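Local coordinates for periplasmic binding protein (Veillonella parvula, PDB 4LJS) that probably captures a ligand, perhaps an iron or cobalamin-type complex, outside the cell membrane and hands it to an ABC importer, at residues A[88-91]-A[92-95]; A[137-140]-A[141-144]; A[154-157]-A[158-162]. All blocks are in the same frame, centred on the assembly; numbering follows the deposited sequence.

Interaction 1 of 3, residues A[88-91]-A[92-95]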
loop_
_atom_site.group_PDB
_atom_site.type_symbol
_atom_site.label_atom_id
_atom_site.label_comp_id
_atom_site.label_asym_id
_atom_site.label_seq_id
_atom_site.Cartn_x
_atom_site.Cartn_y
_atom_site.Cartn_z
ATOM N N ASP A 88 -8.753 4.627 -15.854
ATOM C CA ASP A 88 -10.035 4.701 -16.553
ATOM C C ASP A 88 -10.124 3.741 -17.739
ATOM O O ASP A 88 -11.213 3.301 -18.097
ATOM C CB ASP A 88 -10.324 6.133 -17.041
ATOM C CG ASP A 88 -10.496 7.129 -15.895
ATOM O OD1 ASP A 88 -10.760 6.706 -14.751
ATOM O OD2 ASP A 88 -10.375 8.345 -16.146
ATOM N N LYS A 89 -8.990 3.418 -18.351
ATOM C CA LYS A 89 -9.002 2.557 -19.536
ATOM C C LYS A 89 -9.178 1.069 -19.221
ATOM O O LYS A 89 -9.476 0.277 -20.109
ATOM C CB LYS A 89 -7.727 2.745 -20.350
ATOM C CG LYS A 89 -7.637 4.054 -21.111
ATOM C CD LYS A 89 -6.379 4.059 -21.964
ATOM C CE LYS A 89 -6.262 2.760 -22.771
ATOM N NZ LYS A 89 -4.939 2.601 -23.443
ATOM N N ILE A 90 -8.963 0.686 -17.969
ATOM C CA ILE A 90 -9.066 -0.721 -17.587
ATOM C C ILE A 90 -10.480 -1.230 -17.842
ATOM O O ILE A 90 -11.445 -0.686 -17.306
ATOM C CB ILE A 90 -8.666 -0.931 -16.117
ATOM C CG1 ILE A 90 -7.197 -0.532 -15.913
ATOM C CG2 ILE A 90 -8.878 -2.385 -15.685
ATOM C CD1 ILE A 90 -6.800 -0.456 -14.447
ATOM N N PRO A 91 -10.605 -2.257 -18.701
ATOM C CA PRO A 91 -11.887 -2.852 -19.098
ATOM C C PRO A 91 -12.757 -3.346 -17.926
ATOM O O PRO A 91 -13.932 -2.995 -17.869
ATOM C CB PRO A 91 -11.462 -4.026 -19.984
ATOM C CG PRO A 91 -10.143 -3.606 -20.546
ATOM C CD PRO A 91 -9.473 -2.846 -19.439
ATOM N N TYR A 92 -12.205 -4.144 -17.016
ATOM C CA TYR A 92 -13.006 -4.699 -15.922
ATOM C C TYR A 92 -12.565 -4.142 -14.577
ATOM O O TYR A 92 -11.422 -4.340 -14.170
ATOM C CB TYR A 92 -12.897 -6.228 -15.878
ATOM C CG TYR A 92 -13.422 -6.968 -17.094
ATOM C CD1 TYR A 92 -14.765 -7.327 -17.192
ATOM C CD2 TYR A 92 -12.570 -7.332 -18.132
ATOM C CE1 TYR A 92 -15.255 -8.024 -18.314
ATOM C CE2 TYR A 92 -13.043 -8.023 -19.254
ATOM C CZ TYR A 92 -14.385 -8.371 -19.337
ATOM O OH TYR A 92 -14.845 -9.062 -20.443
ATOM N N LYS A 93 -13.477 -3.472 -13.878
ATOM C CA LYS A 93 -13.176 -2.881 -12.569
ATOM C C LYS A 93 -14.086 -3.388 -11.448
ATOM O O LYS A 93 -13.696 -3.392 -10.286
ATOM C CB LYS A 93 -13.324 -1.356 -12.619
ATOM C CG LYS A 93 -12.297 -0.599 -13.440
ATOM C CD LYS A 93 -12.764 0.851 -13.592
ATOM C CE LYS A 93 -11.835 1.670 -14.467
ATOM N NZ LYS A 93 -12.027 1.385 -15.919
ATOM N N ASP A 94 -15.311 -3.765 -11.793
ATOM C CA ASP A 94 -16.330 -4.090 -10.796
ATOM C C ASP A 94 -16.048 -5.413 -10.073
ATOM O O ASP A 94 -15.750 -6.430 -10.715
ATOM C CB ASP A 94 -17.702 -4.149 -11.464
ATOM C CG ASP A 94 -18.837 -4.009 -10.477
ATOM O OD1 ASP A 94 -19.041 -4.938 -9.666
ATOM O OD2 ASP A 94 -19.541 -2.976 -10.524
ATOM N N LEU A 95 -16.166 -5.394 -8.741
ATOM C CA LEU A 95 -15.906 -6.577 -7.910
ATOM C C LEU A 95 -16.827 -7.758 -8.199
ATOM O O LEU A 95 -16.547 -8.878 -7.772
ATOM C CB LEU A 95 -15.987 -6.236 -6.419
ATOM C CG LEU A 95 -14.760 -5.515 -5.865
ATOM C CD1 LEU A 95 -15.033 -5.024 -4.444
ATOM C CD2 LEU A 95 -13.542 -6.441 -5.912
#
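Lys93 folds its side chain back over the turn that precedes it and sets its ammonium group against two backbone carbonyls. The main bond runs from Lys93 NZ to Ile90 O at 2.6 Å. NZ lies in the plane of that carbonyl, on a lone pair, with a C=O...N angle of 141°. A second, weak bond runs from Lys93 NZ to Asp88 O at 3.0 Å. The chain of Lys93 is extended through its methylenes and bends only at the last torsion (chi4 77°), which swings NZ back to the carbonyls. On the way CE passes Ile90 O at 3.7 Å.

Other packing lies beside this polar core. The CG2 methyl of Ile90 rests in van der Waals contact on Tyr92 O, at 3.5 Å. The apolar contact is between Pro91 and the tyrosine ring, where Pro91 CB approaches Tyr92 CD2 at 3.9 Å.

The next shell fixes these groups. The carboxylate of Asp88 does not touch Lys93 NZ; its OD2 forms a salt bridge with Arg76. Tyr87 adds a cation-pi contact to Lys93. Tyr92 is held by backbone hydrogen bonds to Val68 and Gly70 of strand 67-71, and its ring meets Tyr97 edge-to-face.

The contact lies where helix 84-89 gives way to a turn. A methionine in place of Lys93 would probably leave the carbonyls of Asp88 and Ile90 without their shared donor and let the turn move more freely. The positive group is likely to be favourable here, because both carbonyl oxygens carry partial negative charge; the helix end may add a small share. The chemistry is that of a charged side chain held by one firm and one weak bond to main-chain oxygens.

Interaction 2 of 3, residues A[137-140]-A[141-144]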
loop_
_atom_site.group_PDB
_atom_site.type_symbol
_atom_site.label_atom_id
_atom_site.label_comp_id
_atom_site.label_asym_id
_atom_site.label_seq_id
_atom_site.Cartn_x
_atom_site.Cartn_y
_atom_site.Cartn_z
ATOM N N TYR A 137 1.405 -13.814 -8.942
ATOM C CA TYR A 137 2.298 -13.104 -8.041
ATOM C C TYR A 137 1.511 -12.591 -6.845
ATOM O O TYR A 137 0.464 -11.966 -7.004
ATOM C CB TYR A 137 3.028 -11.951 -8.740
ATOM C CG TYR A 137 3.985 -11.246 -7.810
ATOM C CD1 TYR A 137 5.208 -11.821 -7.485
ATOM C CD2 TYR A 137 3.660 -10.021 -7.234
ATOM C CE1 TYR A 137 6.093 -11.195 -6.622
ATOM C CE2 TYR A 137 4.546 -9.380 -6.360
ATOM C CZ TYR A 137 5.759 -9.976 -6.060
ATOM O OH TYR A 137 6.647 -9.362 -5.197
ATOM N N ILE A 138 2.032 -12.865 -5.653
ATOM C CA ILE A 138 1.347 -12.559 -4.403
ATOM C C ILE A 138 2.139 -11.533 -3.579
ATOM O O ILE A 138 3.347 -11.682 -3.391
ATOM C CB ILE A 138 1.141 -13.862 -3.596
ATOM C CG1 ILE A 138 0.164 -14.774 -4.345
ATOM C CG2 ILE A 138 0.643 -13.571 -2.182
ATOM C CD1 ILE A 138 0.079 -16.184 -3.791
ATOM N N ALA A 139 1.466 -10.484 -3.106
ATOM C CA ALA A 139 2.122 -9.485 -2.255
ATOM C C ALA A 139 2.598 -10.107 -0.944
ATOM O O ALA A 139 1.793 -10.625 -0.167
ATOM C CB ALA A 139 1.184 -8.337 -1.964
ATOM N N GLU A 140 3.900 -10.048 -0.691
ATOM C CA GLU A 140 4.442 -10.587 0.553
ATOM C C GLU A 140 3.850 -9.916 1.803
ATOM O O GLU A 140 3.680 -10.557 2.836
ATOM C CB GLU A 140 5.971 -10.490 0.576
ATOM C CG GLU A 140 6.583 -11.148 1.792
ATOM C CD GLU A 140 8.072 -10.888 1.920
ATOM O OE1 GLU A 140 8.624 -10.130 1.090
ATOM O OE2 GLU A 140 8.684 -11.443 2.861
ATOM N N SER A 141 3.520 -8.633 1.710
ATOM C CA SER A 141 2.974 -7.926 2.869
ATOM C C SER A 141 1.517 -8.285 3.171
ATOM O O SER A 141 0.939 -7.785 4.144
ATOM C CB SER A 141 3.105 -6.419 2.691
ATOM O OG SER A 141 2.265 -5.967 1.646
ATOM N N SER A 142 0.921 -9.147 2.347
ATOM C CA SER A 142 -0.433 -9.626 2.602
ATOM C C SER A 142 -0.481 -10.997 3.307
ATOM O O SER A 142 -1.561 -11.555 3.505
ATOM C CB SER A 142 -1.220 -9.699 1.294
ATOM O OG SER A 142 -0.778 -10.787 0.499
ATOM N N LEU A 143 0.677 -11.532 3.690
ATOM C CA LEU A 143 0.746 -12.911 4.193
ATOM C C LEU A 143 0.256 -13.083 5.630
ATOM O O LEU A 143 0.049 -14.207 6.089
ATOM C CB LEU A 143 2.167 -13.477 4.065
ATOM C CG LEU A 143 2.720 -13.625 2.645
ATOM C CD1 LEU A 143 4.181 -14.060 2.692
ATOM C CD2 LEU A 143 1.886 -14.603 1.841
ATOM N N GLY A 144 0.085 -11.978 6.348
ATOM C CA GLY A 144 -0.431 -12.052 7.704
ATOM C C GLY A 144 0.282 -11.137 8.674
ATOM O O GLY A 144 1.436 -10.760 8.456
#
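Ser142 grips the carbonyl of Ala139 twice, once through its backbone and once through its hydroxyl. The hydroxyl bond is the shorter: Ser142 OG donates to Ala139 O at 2.7 Å. It lies in the carbonyl plane, on a lone pair. OG stands between the backbone N and the carbonyl carbon of its own residue (chi1 73°), which turns it back to that oxygen. Ser142 N reaches the same Ala139 O at 3.0 Å, but from above the carbonyl plane. A second backbone bond, longer, joins Leu143 N to Glu140 O at 3.3 Å. These two i to i+3 bonds define a short 3-10 turn.

Leu143 packs closely on the Glu140 carbonyl oxygen, with CG 3.2 Å from Glu140 O. Its CD1 meets Glu140 CG at 3.9 Å, the two side chains crossing at a slant. The apolar contact of Ile138 CG2 with Leu143 CD2 is looser, at 4.3 Å.

Outside the turn, Ser142 OG also bonds to Lys115 N, and Ser141 OG bonds to Ser294 and Glu154. A glycerol, probably from the crystallisation liquor, bonds to Ser142 O. The turn follows strand 135-138, an outermost strand of the four-stranded parallel sheet. Leu143 touches Phe29 of strand 19-29, while Ala139 touches Tyr157 and Glu140 touches Met153, both of helix 151-164.

Interaction 3 of 3, residues A[154-157]-A[158-162]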
loop_
_atom_site.group_PDB
_atom_site.type_symbol
_atom_site.label_atom_id
_atom_site.label_comp_id
_atom_site.label_asym_id
_atom_site.label_seq_id
_atom_site.Cartn_x
_atom_site.Cartn_y
_atom_site.Cartn_z
ATOM N N GLU A 154 7.668 -3.757 0.482
ATOM C CA GLU A 154 7.070 -2.953 -0.586
ATOM C C GLU A 154 8.075 -2.671 -1.700
ATOM O O GLU A 154 7.727 -2.721 -2.883
ATOM C CB GLU A 154 6.488 -1.645 -0.042
ATOM C CG GLU A 154 5.392 -1.841 0.997
ATOM C CD GLU A 154 4.309 -2.814 0.535
ATOM O OE1 GLU A 154 3.825 -2.682 -0.614
ATOM O OE2 GLU A 154 3.949 -3.713 1.324
ATOM N N TYR A 155 9.319 -2.377 -1.323
ATOM C CA TYR A 155 10.378 -2.163 -2.310
ATOM C C TYR A 155 10.568 -3.392 -3.202
ATOM O O TYR A 155 10.644 -3.269 -4.423
ATOM C CB TYR A 155 11.702 -1.809 -1.630
ATOM C CG TYR A 155 11.691 -0.468 -0.930
ATOM C CD1 TYR A 155 10.841 0.542 -1.350
ATOM C CD2 TYR A 155 12.537 -0.210 0.148
ATOM C CE1 TYR A 155 10.825 1.773 -0.718
ATOM C CE2 TYR A 155 12.524 1.022 0.793
ATOM C CZ TYR A 155 11.661 2.010 0.352
ATOM O OH TYR A 155 11.624 3.244 0.969
ATOM N N LYS A 156 10.650 -4.569 -2.585
ATOM C CA LYS A 156 10.863 -5.802 -3.331
ATOM C C LYS A 156 9.671 -6.056 -4.247
ATOM O O LYS A 156 9.829 -6.517 -5.378
ATOM C CB LYS A 156 11.054 -6.992 -2.383
ATOM C CG LYS A 156 10.886 -8.353 -3.082
ATOM C CD LYS A 156 11.198 -9.539 -2.162
ATOM C CE LYS A 156 10.874 -10.882 -2.832
ATOM N NZ LYS A 156 9.401 -11.130 -2.975
ATOM N N TYR A 157 8.482 -5.745 -3.740
ATOM C CA TYR A 157 7.243 -5.911 -4.485
ATOM C C TYR A 157 7.340 -5.123 -5.782
ATOM O O TYR A 157 7.103 -5.649 -6.868
ATOM C CB TYR A 157 6.080 -5.400 -3.640
ATOM C CG TYR A 157 4.711 -5.453 -4.288
ATOM C CD1 TYR A 157 3.959 -6.625 -4.271
ATOM C CD2 TYR A 157 4.152 -4.322 -4.881
ATOM C CE1 TYR A 157 2.699 -6.675 -4.833
ATOM C CE2 TYR A 157 2.886 -4.361 -5.452
ATOM C CZ TYR A 157 2.165 -5.545 -5.428
ATOM O OH TYR A 157 0.905 -5.611 -5.988
ATOM N N ILE A 158 7.726 -3.861 -5.656
ATOM C CA ILE A 158 7.869 -2.986 -6.815
ATOM C C ILE A 158 8.948 -3.519 -7.757
ATOM O O ILE A 158 8.776 -3.542 -8.976
ATOM C CB ILE A 158 8.189 -1.549 -6.360
ATOM C CG1 ILE A 158 6.988 -0.980 -5.596
ATOM C CG2 ILE A 158 8.533 -0.666 -7.542
ATOM C CD1 ILE A 158 7.225 0.354 -4.957
ATOM N N ARG A 159 10.046 -3.986 -7.173
ATOM C CA ARG A 159 11.166 -4.502 -7.938
ATOM C C ARG A 159 10.785 -5.780 -8.703
ATOM O O ARG A 159 11.171 -5.956 -9.862
ATOM C CB ARG A 159 12.338 -4.751 -6.989
ATOM C CG ARG A 159 13.635 -5.113 -7.654
ATOM C CD ARG A 159 14.771 -5.138 -6.628
ATOM N NE ARG A 159 15.266 -3.800 -6.302
ATOM C CZ ARG A 159 15.266 -3.268 -5.082
ATOM N NH1 ARG A 159 14.787 -3.955 -4.054
ATOM N NH2 ARG A 159 15.757 -2.048 -4.886
ATOM N N ASP A 160 10.026 -6.664 -8.057
ATOM C CA ASP A 160 9.568 -7.902 -8.695
ATOM C C ASP A 160 8.667 -7.613 -9.895
ATOM O O ASP A 160 8.832 -8.192 -10.967
ATOM C CB ASP A 160 8.801 -8.775 -7.703
ATOM C CG ASP A 160 9.705 -9.463 -6.705
ATOM O OD1 ASP A 160 10.919 -9.581 -6.982
ATOM O OD2 ASP A 160 9.196 -9.895 -5.645
ATOM N N LEU A 161 7.703 -6.722 -9.709
ATOM C CA LEU A 161 6.820 -6.356 -10.803
ATOM C C LEU A 161 7.634 -5.703 -11.921
ATOM O O LEU A 161 7.406 -5.972 -13.094
ATOM C CB LEU A 161 5.679 -5.465 -10.311
ATOM C CG LEU A 161 4.652 -6.229 -9.458
ATOM C CD1 LEU A 161 3.607 -5.299 -8.856
ATOM C CD2 LEU A 161 3.973 -7.330 -10.278
ATOM N N GLY A 162 8.609 -4.878 -11.548
ATOM C CA GLY A 162 9.534 -4.313 -12.515
ATOM C C GLY A 162 10.226 -5.360 -13.375
ATOM O O GLY A 162 10.325 -5.204 -14.592
#
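Lys156 and Asp160 form a salt bridge one helical turn apart, with Lys156 NZ 2.9 Å from Asp160 OD2. The lysine chain stays extended to CE. The bend at chi4 (-71°) turns NZ onto OD2, which it meets nearly along the C-O axis. OD2 is also hydrogen-bonded to Tyr137 OH, so it has two partners.

The aromatic contact is between Tyr157 and Leu161. Leu161 CD1 sits over one face of the ring in a CH-pi contact, 4.0 Å from the centroid of the Tyr157 ring and 28° off its normal. The nearest atom pair is Tyr157 CE2 with Leu161 CD1, at 3.6 Å.

The backbone bonds run i to i+4. Asp160 N to Lys156 O is 2.7 Å, and Leu161 N to Tyr157 O is 3.1 Å.

Further out, Arg159 forms a salt bridge with Glu172 of helix 168-188, and Glu154 OE1 bonds to Gly296 N. Tyr157 and Leu161 both touch Thr57 of helix 52-60. This is a regular alpha helix with an i to i+4 salt bridge, packed beside the parallel sheet of an alpha/beta lobe, as in periplasmic binding proteins.

From the N terminus, the three contacts come in series, and none nests in or crosses another. Interactions 1 and 2 each close a short local turn, while interaction 3 stays within successive turns of helix 151-164. Interaction 1 follows the end of helix 84-89 and leads toward helix 100-106. Interaction 2 follows strand 135-138, and the helix of interaction 3 is the next in the chain. Interaction 1 stands apart, its centre about 23 Å from the centres of both others. Interactions 2 and 3 touch, with Tyr137 CE2 3.5 Å from Tyr157 CD1. Together they join the sheet-edge strand 135-138 to the helix that follows it.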